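Local coordinates for protein probable chitinase A (Chromobacterium violaceum, PDB 4TX8) that probably hydrolyses internal glycosidic bonds of chitin as a family 18 glycoside hydrolase that also carries a predicted chitin-binding module, at residues N100-A105 against G174-L179; A274-I279 against F327-G332; D314-G319 against F347-G352. All blocks are in the same frame, centred on the assembly; numbering follows the deposited sequence.

Contact 1: N100-A105 against G174-L179; sequences NTVPFA and GKKVVL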
loop_
_atom_site.group_PDB
_atom_site.type_symbol
_atom_site.label_atom_id
_atom_site.label_comp_id
_atom_site.label_asym_id
_atom_site.label_seq_id
_atom_site.Cartn_x
_atom_site.Cartn_y
_atom_site.Cartn_z
ATOM N N ASN A 100 -18.170 12.383 -5.419
ATOM C CA ASN A 100 -18.381 11.278 -4.491
ATOM C C ASN A 100 -17.617 10.037 -4.922
ATOM O O ASN A 100 -17.832 9.518 -6.017
ATOM C CB ASN A 100 -19.869 10.949 -4.378
ATOM C CG ASN A 100 -20.754 12.126 -4.732
ATOM O OD1 ASN A 100 -21.006 12.396 -5.907
ATOM N ND2 ASN A 100 -21.235 12.831 -3.715
ATOM N N THR A 101 -16.726 9.561 -4.063
ATOM C CA THR A 101 -15.973 8.353 -4.362
ATOM C C THR A 101 -16.747 7.112 -3.930
ATOM O O THR A 101 -17.839 7.209 -3.368
ATOM C CB THR A 101 -14.586 8.357 -3.674
ATOM O OG1 THR A 101 -14.704 8.908 -2.355
ATOM C CG2 THR A 101 -13.583 9.179 -4.480
ATOM N N VAL A 102 -16.174 5.949 -4.215
ATOM C CA VAL A 102 -16.681 4.683 -3.712
ATOM C C VAL A 102 -16.618 4.691 -2.186
ATOM O O VAL A 102 -15.626 5.137 -1.612
ATOM C CB VAL A 102 -15.862 3.503 -4.265
ATOM C CG1 VAL A 102 -16.589 2.187 -4.044
ATOM C CG2 VAL A 102 -15.585 3.718 -5.739
ATOM N N PRO A 103 -17.686 4.225 -1.524
ATOM C CA PRO A 103 -17.699 4.209 -0.057
ATOM C C PRO A 103 -16.757 3.166 0.543
ATOM O O PRO A 103 -16.920 1.976 0.285
ATOM C CB PRO A 103 -19.158 3.869 0.281
ATOM C CG PRO A 103 -19.933 4.178 -0.965
ATOM C CD PRO A 103 -18.998 3.874 -2.090
ATOM N N PHE A 104 -15.780 3.613 1.325
ATOM C CA PHE A 104 -14.974 2.699 2.132
ATOM C C PHE A 104 -14.523 3.431 3.396
ATOM O O PHE A 104 -14.841 4.608 3.563
ATOM C CB PHE A 104 -13.789 2.129 1.330
ATOM C CG PHE A 104 -12.790 3.154 0.858
ATOM C CD1 PHE A 104 -13.092 4.025 -0.177
ATOM C CD2 PHE A 104 -11.524 3.211 1.423
ATOM C CE1 PHE A 104 -12.162 4.953 -0.618
ATOM C CE2 PHE A 104 -10.586 4.132 0.986
ATOM C CZ PHE A 104 -10.907 5.007 -0.035
ATOM N N ALA A 105 -13.823 2.730 4.288
ATOM C CA ALA A 105 -13.521 3.249 5.628
ATOM C C ALA A 105 -13.010 4.686 5.596
ATOM O O ALA A 105 -12.018 4.984 4.930
ATOM C CB ALA A 105 -12.510 2.345 6.331
ATOM N N GLY A 174 -17.215 -5.093 5.046
ATOM C CA GLY A 174 -16.940 -3.702 4.733
ATOM C C GLY A 174 -15.557 -3.416 4.171
ATOM O O GLY A 174 -15.214 -2.261 3.922
ATOM N N LYS A 175 -14.757 -4.459 3.968
ATOM C CA LYS A 175 -13.428 -4.284 3.390
ATOM C C LYS A 175 -13.487 -4.171 1.871
ATOM O O LYS A 175 -14.394 -4.699 1.229
ATOM C CB LYS A 175 -12.502 -5.443 3.774
ATOM C CG LYS A 175 -11.945 -5.385 5.188
ATOM C CD LYS A 175 -12.849 -6.097 6.180
ATOM C CE LYS A 175 -12.185 -6.237 7.543
ATOM N NZ LYS A 175 -11.916 -4.916 8.183
ATOM N N LYS A 176 -12.512 -3.475 1.301
ATOM C CA LYS A 176 -12.323 -3.471 -0.144
ATOM C C LYS A 176 -11.179 -4.412 -0.498
ATOM O O LYS A 176 -10.188 -4.495 0.230
ATOM C CB LYS A 176 -12.035 -2.061 -0.660
ATOM C CG LYS A 176 -13.179 -1.085 -0.463
ATOM C CD LYS A 176 -14.403 -1.519 -1.249
ATOM C CE LYS A 176 -15.588 -0.621 -0.960
ATOM N NZ LYS A 176 -16.830 -1.113 -1.619
ATOM N N VAL A 177 -11.326 -5.132 -1.604
ATOM C CA VAL A 177 -10.272 -6.011 -2.090
ATOM C C VAL A 177 -9.921 -5.615 -3.516
ATOM O O VAL A 177 -10.723 -5.790 -4.432
ATOM C CB VAL A 177 -10.690 -7.491 -2.049
ATOM C CG1 VAL A 177 -9.528 -8.378 -2.476
ATOM C CG2 VAL A 177 -11.175 -7.873 -0.655
ATOM N N VAL A 178 -8.727 -5.067 -3.704
ATOM C CA VAL A 178 -8.364 -4.539 -5.010
ATOM C C VAL A 178 -7.115 -5.232 -5.558
ATOM O O VAL A 178 -6.301 -5.765 -4.804
ATOM C CB VAL A 178 -8.165 -2.996 -4.949
ATOM C CG1 VAL A 178 -8.727 -2.441 -3.646
ATOM C CG2 VAL A 178 -6.711 -2.606 -5.104
ATOM N N LEU A 179 -6.991 -5.243 -6.881
ATOM C CA LEU A 179 -5.880 -5.899 -7.553
ATOM C C LEU A 179 -4.800 -4.886 -7.901
ATOM O O LEU A 179 -5.075 -3.895 -8.571
ATOM C CB LEU A 179 -6.371 -6.606 -8.818
ATOM C CG LEU A 179 -5.303 -7.332 -9.633
ATOM C CD1 LEU A 179 -4.627 -8.391 -8.780
ATOM C CD2 LEU A 179 -5.906 -7.948 -10.887
HETATM O O HOH W 1 -18.936 0.367 -0.567
HETATM O O HOH W 2 -13.084 -0.295 4.020
#

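Contact 2: A274-I279 against F327-G332; sequences AYLPII and FPIANG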
loop_
_atom_site.group_PDB
_atom_site.type_symbol
_atom_site.label_atom_id
_atom_site.label_comp_id
_atom_site.label_asym_id
_atom_site.label_seq_id
_atom_site.Cartn_x
_atom_site.Cartn_y
_atom_site.Cartn_z
ATOM N N ALA A 274 6.689 12.939 -12.905
ATOM C CA ALA A 274 6.118 12.285 -14.084
ATOM C C ALA A 274 4.711 11.737 -13.854
ATOM O O ALA A 274 3.974 11.501 -14.809
ATOM C CB ALA A 274 7.039 11.168 -14.560
ATOM N N TYR A 275 4.337 11.538 -12.595
ATOM C CA TYR A 275 3.030 10.972 -12.271
ATOM C C TYR A 275 1.931 12.026 -12.173
ATOM O O TYR A 275 0.746 11.689 -12.151
ATOM C CB TYR A 275 3.100 10.201 -10.953
ATOM C CG TYR A 275 2.411 8.861 -10.984
ATOM C CD1 TYR A 275 1.055 8.744 -10.700
ATOM C CD2 TYR A 275 3.118 7.707 -11.295
ATOM C CE1 TYR A 275 0.426 7.512 -10.726
ATOM C CE2 TYR A 275 2.500 6.476 -11.322
ATOM C CZ TYR A 275 1.155 6.382 -11.038
ATOM O OH TYR A 275 0.540 5.152 -11.066
ATOM N N LEU A 276 2.317 13.297 -12.109
ATOM C CA LEU A 276 1.353 14.365 -11.836
ATOM C C LEU A 276 0.230 14.492 -12.885
ATOM O O LEU A 276 -0.928 14.681 -12.513
ATOM C CB LEU A 276 2.083 15.705 -11.676
ATOM C CG LEU A 276 3.048 15.796 -10.485
ATOM C CD1 LEU A 276 3.865 17.077 -10.539
ATOM C CD2 LEU A 276 2.306 15.695 -9.158
ATOM N N PRO A 277 0.547 14.388 -14.191
ATOM C CA PRO A 277 -0.599 14.440 -15.109
ATOM C C PRO A 277 -1.480 13.188 -15.053
ATOM O O PRO A 277 -2.647 13.253 -15.435
ATOM C CB PRO A 277 0.056 14.590 -16.489
ATOM C CG PRO A 277 1.456 14.141 -16.313
ATOM C CD PRO A 277 1.833 14.466 -14.909
ATOM N N ILE A 278 -0.940 12.070 -14.575
ATOM C CA ILE A 278 -1.740 10.861 -14.394
ATOM C C ILE A 278 -2.763 11.071 -13.276
ATOM O O ILE A 278 -3.945 10.759 -13.432
ATOM C CB ILE A 278 -0.860 9.636 -14.072
ATOM C CG1 ILE A 278 0.093 9.346 -15.235
ATOM C CG2 ILE A 278 -1.723 8.416 -13.770
ATOM C CD1 ILE A 278 1.095 8.243 -14.950
ATOM N N ILE A 279 -2.295 11.608 -12.153
ATOM C CA ILE A 279 -3.169 11.978 -11.046
ATOM C C ILE A 279 -4.210 12.999 -11.488
ATOM O O ILE A 279 -5.397 12.866 -11.186
ATOM C CB ILE A 279 -2.369 12.570 -9.868
ATOM C CG1 ILE A 279 -1.344 11.559 -9.352
ATOM C CG2 ILE A 279 -3.307 13.009 -8.751
ATOM C CD1 ILE A 279 -0.303 12.168 -8.431
ATOM N N PHE A 327 0.679 22.512 -5.266
ATOM C CA PHE A 327 2.022 23.075 -5.271
ATOM C C PHE A 327 2.473 23.400 -6.690
ATOM O O PHE A 327 1.995 22.794 -7.652
ATOM C CB PHE A 327 3.010 22.112 -4.602
ATOM C CG PHE A 327 3.057 20.747 -5.231
ATOM C CD1 PHE A 327 2.204 19.739 -4.803
ATOM C CD2 PHE A 327 3.968 20.468 -6.238
ATOM C CE1 PHE A 327 2.251 18.477 -5.378
ATOM C CE2 PHE A 327 4.023 19.211 -6.815
ATOM C CZ PHE A 327 3.162 18.213 -6.384
ATOM N N PRO A 328 3.386 24.373 -6.831
ATOM C CA PRO A 328 3.904 24.697 -8.163
ATOM C C PRO A 328 4.823 23.602 -8.703
ATOM O O PRO A 328 5.505 22.921 -7.942
ATOM C CB PRO A 328 4.672 26.005 -7.937
ATOM C CG PRO A 328 5.012 26.005 -6.494
ATOM C CD PRO A 328 3.888 25.296 -5.800
ATOM N N ILE A 329 4.824 23.436 -10.018
ATOM C CA ILE A 329 5.663 22.443 -10.666
ATOM C C ILE A 329 6.842 23.141 -11.324
ATOM O O ILE A 329 6.665 24.163 -11.978
ATOM C CB ILE A 329 4.862 21.633 -11.712
ATOM C CG1 ILE A 329 3.708 20.889 -11.031
ATOM C CG2 ILE A 329 5.758 20.654 -12.451
ATOM C CD1 ILE A 329 2.752 20.222 -11.993
ATOM N N ALA A 330 8.047 22.604 -11.149
ATOM C CA ALA A 330 9.233 23.170 -11.797
ATOM C C ALA A 330 9.188 22.941 -13.312
ATOM O O ALA A 330 10.127 22.420 -13.908
ATOM C CB ALA A 330 10.493 22.572 -11.203
ATOM N N ASN A 331 8.076 23.347 -13.914
ATOM C CA ASN A 331 7.742 23.058 -15.306
ATOM C C ASN A 331 8.672 23.701 -16.327
ATOM O O ASN A 331 8.971 23.115 -17.372
ATOM C CB ASN A 331 6.307 23.520 -15.581
ATOM C CG ASN A 331 5.572 22.606 -16.529
ATOM O OD1 ASN A 331 4.368 22.397 -16.392
ATOM N ND2 ASN A 331 6.293 22.047 -17.496
ATOM N N GLY A 332 9.117 24.912 -16.014
ATOM C CA GLY A 332 9.770 25.771 -16.983
ATOM C C GLY A 332 8.727 26.764 -17.454
ATOM O O GLY A 332 9.029 27.917 -17.765
#

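Contact 3: D314-G319 against F347-G352; sequences DMLVGG and FGVPSG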
loop_
_atom_site.group_PDB
_atom_site.type_symbol
_atom_site.label_atom_id
_atom_site.label_comp_id
_atom_site.label_asym_id
_atom_site.label_seq_id
_atom_site.Cartn_x
_atom_site.Cartn_y
_atom_site.Cartn_z
ATOM N N ASP A 314 6.810 14.773 10.161
ATOM C CA ASP A 314 6.796 15.978 9.340
ATOM C C ASP A 314 6.754 15.651 7.845
ATOM O O ASP A 314 5.990 16.268 7.089
ATOM C CB ASP A 314 8.018 16.849 9.640
ATOM C CG ASP A 314 7.811 17.780 10.831
ATOM O OD1 ASP A 314 6.651 18.012 11.240
ATOM O OD2 ASP A 314 8.829 18.294 11.345
ATOM N N MET A 315 7.563 14.682 7.421
ATOM C CA MET A 315 7.589 14.291 6.012
ATOM C C MET A 315 6.248 13.714 5.586
ATOM O O MET A 315 5.755 13.992 4.497
ATOM C CB MET A 315 8.713 13.284 5.750
ATOM C CG MET A 315 8.779 12.748 4.319
ATOM S SD MET A 315 10.259 11.823 3.925
ATOM C CE MET A 315 9.897 11.250 2.285
ATOM N N LEU A 316 5.656 12.914 6.460
ATOM C CA LEU A 316 4.348 12.340 6.179
ATOM C C LEU A 316 3.294 13.441 6.099
ATOM O O LEU A 316 2.459 13.453 5.195
ATOM C CB LEU A 316 3.962 11.315 7.244
ATOM C CG LEU A 316 4.928 10.146 7.435
ATOM C CD1 LEU A 316 4.396 9.201 8.498
ATOM C CD2 LEU A 316 5.162 9.411 6.121
ATOM N N VAL A 317 3.344 14.370 7.045
ATOM C CA VAL A 317 2.403 15.482 7.063
ATOM C C VAL A 317 2.645 16.390 5.861
ATOM O O VAL A 317 1.703 16.800 5.179
ATOM C CB VAL A 317 2.513 16.298 8.368
ATOM C CG1 VAL A 317 1.604 17.522 8.318
ATOM C CG2 VAL A 317 2.164 15.425 9.565
ATOM N N GLY A 318 3.917 16.686 5.599
ATOM C CA GLY A 318 4.299 17.553 4.499
ATOM C C GLY A 318 3.927 17.000 3.136
ATOM O O GLY A 318 3.377 17.717 2.299
ATOM N N GLY A 319 4.230 15.724 2.911
ATOM C CA GLY A 319 3.878 15.068 1.664
ATOM C C GLY A 319 2.377 15.102 1.438
ATOM O O GLY A 319 1.905 15.341 0.325
ATOM N N PHE A 347 -0.978 8.295 3.433
ATOM C CA PHE A 347 0.467 8.155 3.281
ATOM C C PHE A 347 0.932 6.708 3.444
ATOM O O PHE A 347 0.417 5.962 4.277
ATOM C CB PHE A 347 1.221 9.085 4.247
ATOM C CG PHE A 347 0.846 8.936 5.701
ATOM C CD1 PHE A 347 1.370 7.908 6.472
ATOM C CD2 PHE A 347 0.027 9.873 6.314
ATOM C CE1 PHE A 347 1.050 7.791 7.816
ATOM C CE2 PHE A 347 -0.297 9.764 7.659
ATOM C CZ PHE A 347 0.215 8.721 8.411
ATOM N N GLY A 348 1.903 6.322 2.617
ATOM C CA GLY A 348 2.438 4.971 2.619
ATOM C C GLY A 348 3.780 4.850 3.315
ATOM O O GLY A 348 4.706 5.622 3.054
ATOM N N VAL A 349 3.883 3.864 4.201
ATOM C CA VAL A 349 5.078 3.649 5.011
ATOM C C VAL A 349 5.427 2.156 5.043
ATOM O O VAL A 349 4.594 1.324 4.700
ATOM C CB VAL A 349 4.869 4.163 6.452
ATOM C CG1 VAL A 349 4.706 5.684 6.469
ATOM C CG2 VAL A 349 3.652 3.490 7.071
ATOM N N PRO A 350 6.664 1.811 5.434
ATOM C CA PRO A 350 6.991 0.392 5.641
ATOM C C PRO A 350 6.338 -0.132 6.915
ATOM O O PRO A 350 6.206 0.633 7.866
ATOM C CB PRO A 350 8.521 0.393 5.770
ATOM C CG PRO A 350 8.959 1.702 5.176
ATOM C CD PRO A 350 7.863 2.664 5.494
ATOM N N SER A 351 5.931 -1.396 6.948
ATOM C CA SER A 351 5.276 -1.923 8.141
ATOM C C SER A 351 6.298 -2.246 9.222
ATOM O O SER A 351 5.955 -2.334 10.402
ATOM C CB SER A 351 4.438 -3.163 7.807
ATOM O OG SER A 351 5.238 -4.212 7.291
ATOM N N GLY A 352 7.553 -2.406 8.811
ATOM C CA GLY A 352 8.631 -2.736 9.725
ATOM C C GLY A 352 9.967 -2.744 9.007
ATOM O O GLY A 352 10.043 -2.416 7.823
#

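Contact 1: N100-A105 against G174-L179
Lys176, the first residue of strand 176-182, lays its side chain beside Phe104 and Pro103, in the loop leading to strand 108-114. Both strands belong to the TIM barrel of the glycoside hydrolase 18 fold, and the contact lies where they begin. CB of Lys176 points toward the loop, and CG, at 3.7 Å from CB of Phe104, makes the first touch. The chain then bends: a chi2 of -63° carries it past CB of Phe104 to O of Pro103. CE comes back to CB of Phe104 at 4.0 Å and lies 3.2 Å from O of Pro103, a close approach that the neighbouring ammonium probably eases by polarising the methylene. NZ ends near CG1 of Val102, at 4.1 Å, and has a long, weak ion pair with Asp213. Lysine suits the place because its methylenes serve as packing surface while its ammonium reaches a more polar margin. The Phe104 ring leads off to other partners, stacking edge-to-face with Tyr251 and holding Arg392 by a cation-pi contact. Water supplies the polar links: one joins O of Gly174 to N of Ala105, and another accepts from NZ of Lys176 at 2.8 Å and donates to O of Pro103 at 2.7 Å.

Contact 2: A274-I279 against F327-G332
Phe327 meets Leu276 near the end of strand 326-328, which pairs with strand 336-338 in a small antiparallel sheet apart from the barrel. Its CG stands between the backbone N and the carbonyl carbon (chi1 57°), and this brings the far end of the ring toward helix 276-281, although the side chain sets off across the contact rather than at it. CZ of Phe327 then lies 3.8 Å from CD2 of Leu276, the two side chains arriving from opposite directions and the methyl reaching the ring obliquely. Phe337 of the partner strand meets the same ring and also touches Leu276, so the leucine packs against both phenylalanines.

Pro328 turns to the loop at Phe265. Next, Ile329 points back at the helix, and its extended CG1-CD1 arm meets the leucine tip to tip: CD1 of Ile329 lies 3.6 Å from CD1 of Leu276. CG1 of Ile329 is 3.8 Å from CD1 of Leu276. Tyr268 packs on the isoleucine as well. Beyond it the chain bends at Ala330, whose backbone bonds to Gly264.

Leucine suits its place because its forked end sends one methyl to each partner, CD1 to Ile329 and CD2 to Phe327, from a single helical position. Everything that meets between the segments is hydrocarbon, and about 123 Å² of surface is buried in total. The chemistry therefore implies that shape and burial, not directional bonding, join the hairpin to the helix.

Contact 3: D314-G319 against F347-G352
The Phe347 ring offers one face to Leu316: CB of the leucine sits 4.2 Å above the ring plane, over its centre. CD1 of the same residue makes an off-centre CH-pi contact, 4.1 Å from the ring centroid and 29° off the normal. Leu370, Val394 and Tyr293 also touch the phenylalanine. This is the packing of a beta-alpha-beta unit in a TIM barrel: helix 313-325 lies on the connection between the parallel neighbours 288-292 and 345-350 and rests on the outer side of the second strand. Phe347 projects toward the helix because its position on the strand faces outward, whereas at Gly348 a side chain would point away from it. CG of Phe347 stands between the backbone N and the carbonyl carbon (chi1 55°), which turns one ring face to Leu316. The two side chains cross at about a right angle, and CD1 of Leu316 comes nearest the ring at CE1 of Phe347, 3.7 Å away.

Both residue types suit a buried helix-strand interface. Phenylalanine provides a wide apolar platform, and the leucine covers it with CB and CD1. Ala369, from helix 363-375, also packs against Leu316. The other methyl, CD2 of Leu316, skirts the ring 4.1 Å from CD1 of Phe347 and reaches the next outward residue, where it lies 3.8 Å from CG1 of Val349.

From the N terminus, contact 1 comes first: it closes a loop of some 70 residues holding strands 108-114 and 135-143 and helix 160-171, and it ties the lead-in to the barrel to strand 176-182. Contact 2 opens only later, at 274-279, so these two stand in series. Before it closes at 327-332, contact 3 has opened at 314-319, and it closes afterward at 347-352; contacts 2 and 3 therefore cross. They share one stretch of chain, since strand 326-328 directly follows helix 313-325. Contact 2 joins the small hairpin to helix 276-281, while contact 3 seats helix 313-325 on the barrel sheet that contact 1 also reaches.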